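PDB 1X7F: outer surface protein from Bacillus cereus ATCC 14579, which is of uncharacterised function but is probably a 6-phospho-N-acetylmuramidase that hydrolyses MurNAc 6-phosphate glycosides from recycled cell-wall fragments. Local coordinates for residues Asn266-Asp278 against Tyr374-Glu385. Numbering follows the deposited sequence. Where two conformers were deposited one is given.
Sequences NRYMLQLKVHFVD and YVGAWTQFTCVE
Leu272 sits at the middle of a parallel ladder between strands 270-276 and 380-384, gripped through both its amide and its carbonyl. Its N donates to Thr382 O (3.0 Å) and its O accepts from Val384 N (2.9 Å). The same alternation continues outward: Thr382 N reaches Leu270 O, and Val274 N closes on Val384 O at 2.7 Å, all four bonds being nearly straight at hydrogen. Water extends the pairing at both ends, joining Leu270 N to Gln380 O and, at the chain terminus, Val274 O to Glu385 OXT.

On the face carrying Leu270, Leu272, Phe381 and Cys383 the contact is apolar. Leu270 CD2 meets Val375 CG2 at 3.6 Å, the two side chains crossing at about a right angle. Phe381 has its ring carbon CG between backbone N and carbonyl carbon (chi1 64°), which brings CD1 obliquely to Leu272 CD1, 3.8 Å away; the ring also meets that of His293.

The two strands are the first and last in sequence of the mixed sheet in the C-terminal domain, and neighbours within it, so the end of the chain returns beside the strand that leads in from the N-terminal barrel. Strand 358-364 flanks 270-276 on its other edge, antiparallel.

On the opposite face, which carries Gln271, Lys273, Thr382 and Val384, Gln271 runs alongside Thr382, its CG by OG1, and a water bridges Gln271 NE2 and Thr382 OG1. Gln271 OE1 meanwhile accepts from Asn266 N, tying the incoming loop to the strand. A turn about the CG-SD bond (chi3 44°) brings Met269 CE against Thr382 CG2, 3.4 Å apart, tighter than usual van der Waals contact.

Beyond the ladder, Glu385 brings its side-chain carboxylate to the C-H edge of the Phe276 ring, OE1 lying near the ring plane and 3.5 Å from Phe276 CD1, with the two planes 66° apart.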
loop_
_atom_site.group_PDB
_atom_site.type_symbol
_atom_site.label_atom_id
_atom_site.label_comp_id
_atom_site.label_asym_id
_atom_site.label_seq_id
_atom_site.Cartn_x
_atom_site.Cartn_y
_atom_site.Cartn_z
ATOM N N ASN A 266 8.663 -5.581 -1.421
ATOM C CA ASN A 266 9.309 -4.528 -2.188
ATOM C C ASN A 266 8.301 -3.394 -2.363
ATOM O O ASN A 266 7.219 -3.585 -2.902
ATOM C CB ASN A 266 9.810 -5.052 -3.552
ATOM C CG ASN A 266 10.749 -4.066 -4.271
ATOM O OD1 ASN A 266 10.536 -2.858 -4.252
ATOM N ND2 ASN A 266 11.765 -4.596 -4.940
ATOM N N ARG A 267 8.657 -2.209 -1.889
ATOM C CA ARG A 267 7.691 -1.110 -1.811
ATOM C C ARG A 267 7.619 -0.334 -3.107
ATOM O O ARG A 267 6.628 0.355 -3.367
ATOM C CB ARG A 267 8.065 -0.144 -0.689
ATOM C CG ARG A 267 8.190 -0.807 0.662
ATOM C CD ARG A 267 8.432 0.170 1.813
ATOM N NE ARG A 267 8.695 -0.544 3.056
ATOM C CZ ARG A 267 9.126 0.021 4.173
ATOM N NH1 ARG A 267 9.372 1.323 4.225
ATOM N NH2 ARG A 267 9.352 -0.734 5.233
ATOM N N TYR A 268 8.684 -0.495 -3.896
ATOM C CA TYR A 268 8.987 0.299 -5.084
ATOM C C TYR A 268 8.909 -0.517 -6.387
ATOM O O TYR A 268 9.287 -0.032 -7.454
ATOM C CB TYR A 268 10.383 0.940 -4.938
ATOM C CG TYR A 268 10.613 1.601 -3.587
ATOM C CD1 TYR A 268 11.315 0.940 -2.572
ATOM C CD2 TYR A 268 10.114 2.878 -3.319
ATOM C CE1 TYR A 268 11.520 1.541 -1.326
ATOM C CE2 TYR A 268 10.317 3.486 -2.080
ATOM C CZ TYR A 268 11.020 2.816 -1.086
ATOM O OH TYR A 268 11.219 3.420 0.143
ATOM N N MET A 269 8.419 -1.751 -6.282
ATOM C CA MET A 269 8.061 -2.589 -7.430
ATOM C C MET A 269 7.001 -3.655 -7.186
ATOM O O MET A 269 6.984 -4.310 -6.158
ATOM C CB MET A 269 9.280 -3.217 -8.066
ATOM C CG MET A 269 8.994 -3.645 -9.492
ATOM S SD MET A 269 10.284 -4.707 -10.005
ATOM C CE MET A 269 10.441 -5.724 -8.533
ATOM N N LEU A 270 6.138 -3.830 -8.177
ATOM C CA LEU A 270 5.081 -4.825 -8.137
ATOM C C LEU A 270 5.618 -6.255 -8.131
ATOM O O LEU A 270 6.440 -6.617 -8.976
ATOM C CB LEU A 270 4.148 -4.628 -9.320
ATOM C CG LEU A 270 2.860 -5.462 -9.358
ATOM C CD1 LEU A 270 1.964 -5.187 -8.139
ATOM C CD2 LEU A 270 2.137 -5.124 -10.640
ATOM N N GLN A 271 5.157 -7.048 -7.162
ATOM C CA GLN A 271 5.541 -8.452 -7.021
ATOM C C GLN A 271 4.266 -9.286 -7.028
ATOM O O GLN A 271 3.403 -9.117 -6.166
ATOM C CB GLN A 271 6.311 -8.710 -5.723
ATOM C CG GLN A 271 7.532 -7.833 -5.481
ATOM C CD GLN A 271 8.134 -8.055 -4.104
ATOM O OE1 GLN A 271 7.528 -7.684 -3.081
ATOM N NE2 GLN A 271 9.333 -8.647 -4.066
ATOM N N LEU A 272 4.149 -10.173 -8.005
ATOM C CA LEU A 272 2.939 -10.967 -8.187
ATOM C C LEU A 272 3.213 -12.363 -7.680
ATOM O O LEU A 272 4.129 -13.037 -8.177
ATOM C CB LEU A 272 2.540 -11.010 -9.666
ATOM C CG LEU A 272 2.255 -9.638 -10.311
ATOM C CD1 LEU A 272 2.145 -9.778 -11.838
ATOM C CD2 LEU A 272 0.977 -8.969 -9.721
ATOM N N LYS A 273 2.439 -12.788 -6.679
ATOM C CA LYS A 273 2.545 -14.153 -6.163
ATOM C C LYS A 273 2.095 -15.177 -7.223
ATOM O O LYS A 273 0.960 -15.120 -7.728
ATOM C CB LYS A 273 1.755 -14.302 -4.865
ATOM C CG LYS A 273 1.849 -15.686 -4.264
ATOM C CD LYS A 273 1.715 -15.667 -2.763
ATOM C CE LYS A 273 1.935 -17.067 -2.202
ATOM N NZ LYS A 273 1.520 -17.182 -0.776
ATOM N N VAL A 274 3.004 -16.089 -7.558
ATOM C CA VAL A 274 2.764 -17.150 -8.544
ATOM C C VAL A 274 2.769 -18.524 -7.840
ATOM O O VAL A 274 3.560 -18.770 -6.914
ATOM C CB VAL A 274 3.818 -17.109 -9.712
ATOM C CG1 VAL A 274 5.249 -17.373 -9.194
ATOM C CG2 VAL A 274 3.480 -18.110 -10.835
ATOM N N HIS A 275 1.854 -19.389 -8.269
ATOM C CA HIS A 275 1.843 -20.791 -7.892
ATOM C C HIS A 275 2.114 -21.613 -9.149
ATOM O O HIS A 275 1.386 -21.512 -10.133
ATOM C CB HIS A 275 0.487 -21.196 -7.300
ATOM C CG HIS A 275 0.088 -20.412 -6.086
ATOM N ND1 HIS A 275 0.451 -20.778 -4.808
ATOM C CD2 HIS A 275 -0.654 -19.284 -5.957
ATOM C CE1 HIS A 275 -0.040 -19.906 -3.943
ATOM N NE2 HIS A 275 -0.721 -18.993 -4.615
ATOM N N PHE A 276 3.159 -22.428 -9.109
ATOM C CA PHE A 276 3.503 -23.287 -10.228
ATOM C C PHE A 276 2.642 -24.534 -10.359
ATOM O O PHE A 276 2.215 -25.102 -9.359
ATOM C CB PHE A 276 4.984 -23.668 -10.151
ATOM C CG PHE A 276 5.895 -22.515 -10.375
ATOM C CD1 PHE A 276 6.651 -21.991 -9.318
ATOM C CD2 PHE A 276 5.968 -21.913 -11.631
ATOM C CE1 PHE A 276 7.487 -20.893 -9.525
ATOM C CE2 PHE A 276 6.793 -20.823 -11.843
ATOM C CZ PHE A 276 7.555 -20.309 -10.791
ATOM N N VAL A 277 2.397 -24.960 -11.602
ATOM C CA VAL A 277 1.811 -26.287 -11.839
ATOM C C VAL A 277 2.873 -27.361 -11.596
ATOM O O VAL A 277 4.074 -27.080 -11.706
ATOM C CB VAL A 277 1.201 -26.441 -13.271
ATOM C CG1 VAL A 277 0.163 -25.362 -13.536
ATOM C CG2 VAL A 277 2.297 -26.462 -14.371
ATOM N N ASP A 278 2.435 -28.577 -11.271
ATOM C CA ASP A 278 3.342 -29.711 -11.039
ATOM C C ASP A 278 4.323 -29.971 -12.189
ATOM O O ASP A 278 5.459 -30.401 -11.973
ATOM C CB ASP A 278 2.540 -30.993 -10.770
ATOM C CG ASP A 278 1.794 -30.959 -9.436
ATOM O OD1 ASP A 278 2.127 -30.122 -8.560
ATOM O OD2 ASP A 278 0.854 -31.750 -9.176
ATOM N N TYR A 374 -2.255 -2.989 -13.021
ATOM C CA TYR A 374 -1.171 -2.042 -12.768
ATOM C C TYR A 374 0.105 -2.336 -13.571
ATOM O O TYR A 374 1.056 -1.548 -13.541
ATOM C CB TYR A 374 -0.909 -1.907 -11.251
ATOM C CG TYR A 374 -2.156 -1.427 -10.565
ATOM C CD1 TYR A 374 -3.086 -2.339 -10.065
ATOM C CD2 TYR A 374 -2.459 -0.069 -10.504
ATOM C CE1 TYR A 374 -4.268 -1.910 -9.485
ATOM C CE2 TYR A 374 -3.643 0.370 -9.919
ATOM C CZ TYR A 374 -4.538 -0.564 -9.417
ATOM O OH TYR A 374 -5.707 -0.165 -8.841
ATOM N N VAL A 375 0.116 -3.459 -14.295
ATOM C CA VAL A 375 1.178 -3.726 -15.260
ATOM C C VAL A 375 0.797 -3.064 -16.581
ATOM O O VAL A 375 0.179 -3.680 -17.443
ATOM C CB VAL A 375 1.471 -5.249 -15.470
ATOM C CG1 VAL A 375 2.709 -5.427 -16.351
ATOM C CG2 VAL A 375 1.676 -5.965 -14.141
ATOM N N GLY A 376 1.152 -1.794 -16.725
ATOM C CA GLY A 376 0.898 -1.094 -17.975
ATOM C C GLY A 376 2.053 -1.185 -18.955
ATOM O O GLY A 376 3.000 -1.971 -18.772
ATOM N N ALA A 377 1.962 -0.370 -20.001
ATOM C CA ALA A 377 2.999 -0.242 -21.003
ATOM C C ALA A 377 4.346 0.094 -20.348
ATOM O O ALA A 377 4.474 1.129 -19.704
ATOM C CB ALA A 377 2.599 0.831 -22.016
ATOM N N TRP A 378 5.323 -0.805 -20.496
ATOM C CA TRP A 378 6.716 -0.603 -20.020
ATOM C C TRP A 378 6.958 -0.825 -18.507
ATOM O O TRP A 378 8.053 -0.566 -18.002
ATOM C CB TRP A 378 7.266 0.770 -20.443
ATOM C CG TRP A 378 7.329 0.999 -21.935
ATOM C CD1 TRP A 378 6.788 2.055 -22.628
ATOM C CD2 TRP A 378 7.985 0.177 -22.915
ATOM N NE1 TRP A 378 7.066 1.938 -23.968
ATOM C CE2 TRP A 378 7.802 0.799 -24.176
ATOM C CE3 TRP A 378 8.720 -1.024 -22.857
ATOM C CZ2 TRP A 378 8.314 0.258 -25.368
ATOM C CZ3 TRP A 378 9.226 -1.568 -24.048
ATOM C CH2 TRP A 378 9.019 -0.920 -25.284
ATOM N N THR A 379 5.939 -1.290 -17.802
ATOM C CA THR A 379 6.015 -1.550 -16.370
ATOM C C THR A 379 6.923 -2.750 -16.086
ATOM O O THR A 379 6.794 -3.809 -16.697
ATOM C CB THR A 379 4.584 -1.818 -15.816
ATOM O OG1 THR A 379 3.793 -0.640 -15.966
ATOM C CG2 THR A 379 4.589 -2.052 -14.293
ATOM N N GLN A 380 7.839 -2.566 -15.153
ATOM C CA GLN A 380 8.608 -3.667 -14.602
ATOM C C GLN A 380 7.816 -4.321 -13.495
ATOM O O GLN A 380 7.140 -3.638 -12.732
ATOM C CB GLN A 380 9.917 -3.147 -14.028
ATOM C CG GLN A 380 10.714 -2.354 -15.009
ATOM C CD GLN A 380 11.905 -1.681 -14.370
ATOM O OE1 GLN A 380 11.871 -1.307 -13.193
ATOM N NE2 GLN A 380 12.960 -1.512 -15.145
ATOM N N PHE A 381 7.905 -5.645 -13.411
ATOM C CA PHE A 381 7.324 -6.393 -12.304
ATOM C C PHE A 381 8.148 -7.660 -12.116
ATOM O O PHE A 381 8.888 -8.049 -13.018
ATOM C CB PHE A 381 5.833 -6.701 -12.560
ATOM C CG PHE A 381 5.592 -7.591 -13.737
ATOM C CD1 PHE A 381 5.413 -8.959 -13.563
ATOM C CD2 PHE A 381 5.586 -7.071 -15.026
ATOM C CE1 PHE A 381 5.224 -9.802 -14.661
ATOM C CE2 PHE A 381 5.403 -7.898 -16.130
ATOM C CZ PHE A 381 5.212 -9.268 -15.947
ATOM N N THR A 382 8.057 -8.276 -10.940
ATOM C CA THR A 382 8.561 -9.629 -10.757
ATOM C C THR A 382 7.420 -10.598 -10.450
ATOM O O THR A 382 6.285 -10.200 -10.167
ATOM C CB THR A 382 9.600 -9.723 -9.620
ATOM O OG1 THR A 382 9.008 -9.248 -8.411
ATOM C CG2 THR A 382 10.822 -8.813 -9.859
ATOM N N CYS A 383 7.752 -11.880 -10.497
ATOM C CA CYS A 383 6.881 -12.933 -10.027
ATOM C C CYS A 383 7.615 -13.557 -8.878
ATOM O O CYS A 383 8.818 -13.821 -8.978
ATOM C CB CYS A 383 6.621 -13.975 -11.125
ATOM S SG CYS A 383 5.582 -13.386 -12.474
ATOM N N VAL A 384 6.901 -13.758 -7.775
ATOM C CA VAL A 384 7.470 -14.370 -6.587
ATOM C C VAL A 384 6.610 -15.531 -6.108
ATOM O O VAL A 384 5.415 -15.566 -6.366
ATOM C CB VAL A 384 7.670 -13.335 -5.413
ATOM C CG1 VAL A 384 8.754 -12.333 -5.771
ATOM C CG2 VAL A 384 6.338 -12.618 -5.034
ATOM N N GLU A 385 7.233 -16.474 -5.408
ATOM C CA GLU A 385 6.508 -17.560 -4.759
ATOM C C GLU A 385 6.036 -17.159 -3.354
ATOM O O GLU A 385 6.421 -16.127 -2.806
ATOM C CB GLU A 385 7.375 -18.821 -4.678
ATOM C CG GLU A 385 7.542 -19.555 -5.996
ATOM C CD GLU A 385 8.309 -20.855 -5.825
ATOM O OE1 GLU A 385 7.697 -21.931 -5.977
ATOM O OE2 GLU A 385 9.520 -20.805 -5.509
ATOM O OXT GLU A 385 5.261 -17.877 -2.712
HETATM O O HOH W 1 6.327 -2.113 -10.752
HETATM O O HOH W 2 10.762 -9.294 -6.470
HETATM O O HOH W 3 3.699 -19.500 -4.357
HETATM O O HOH W 4 4.392 -22.951 -6.472
#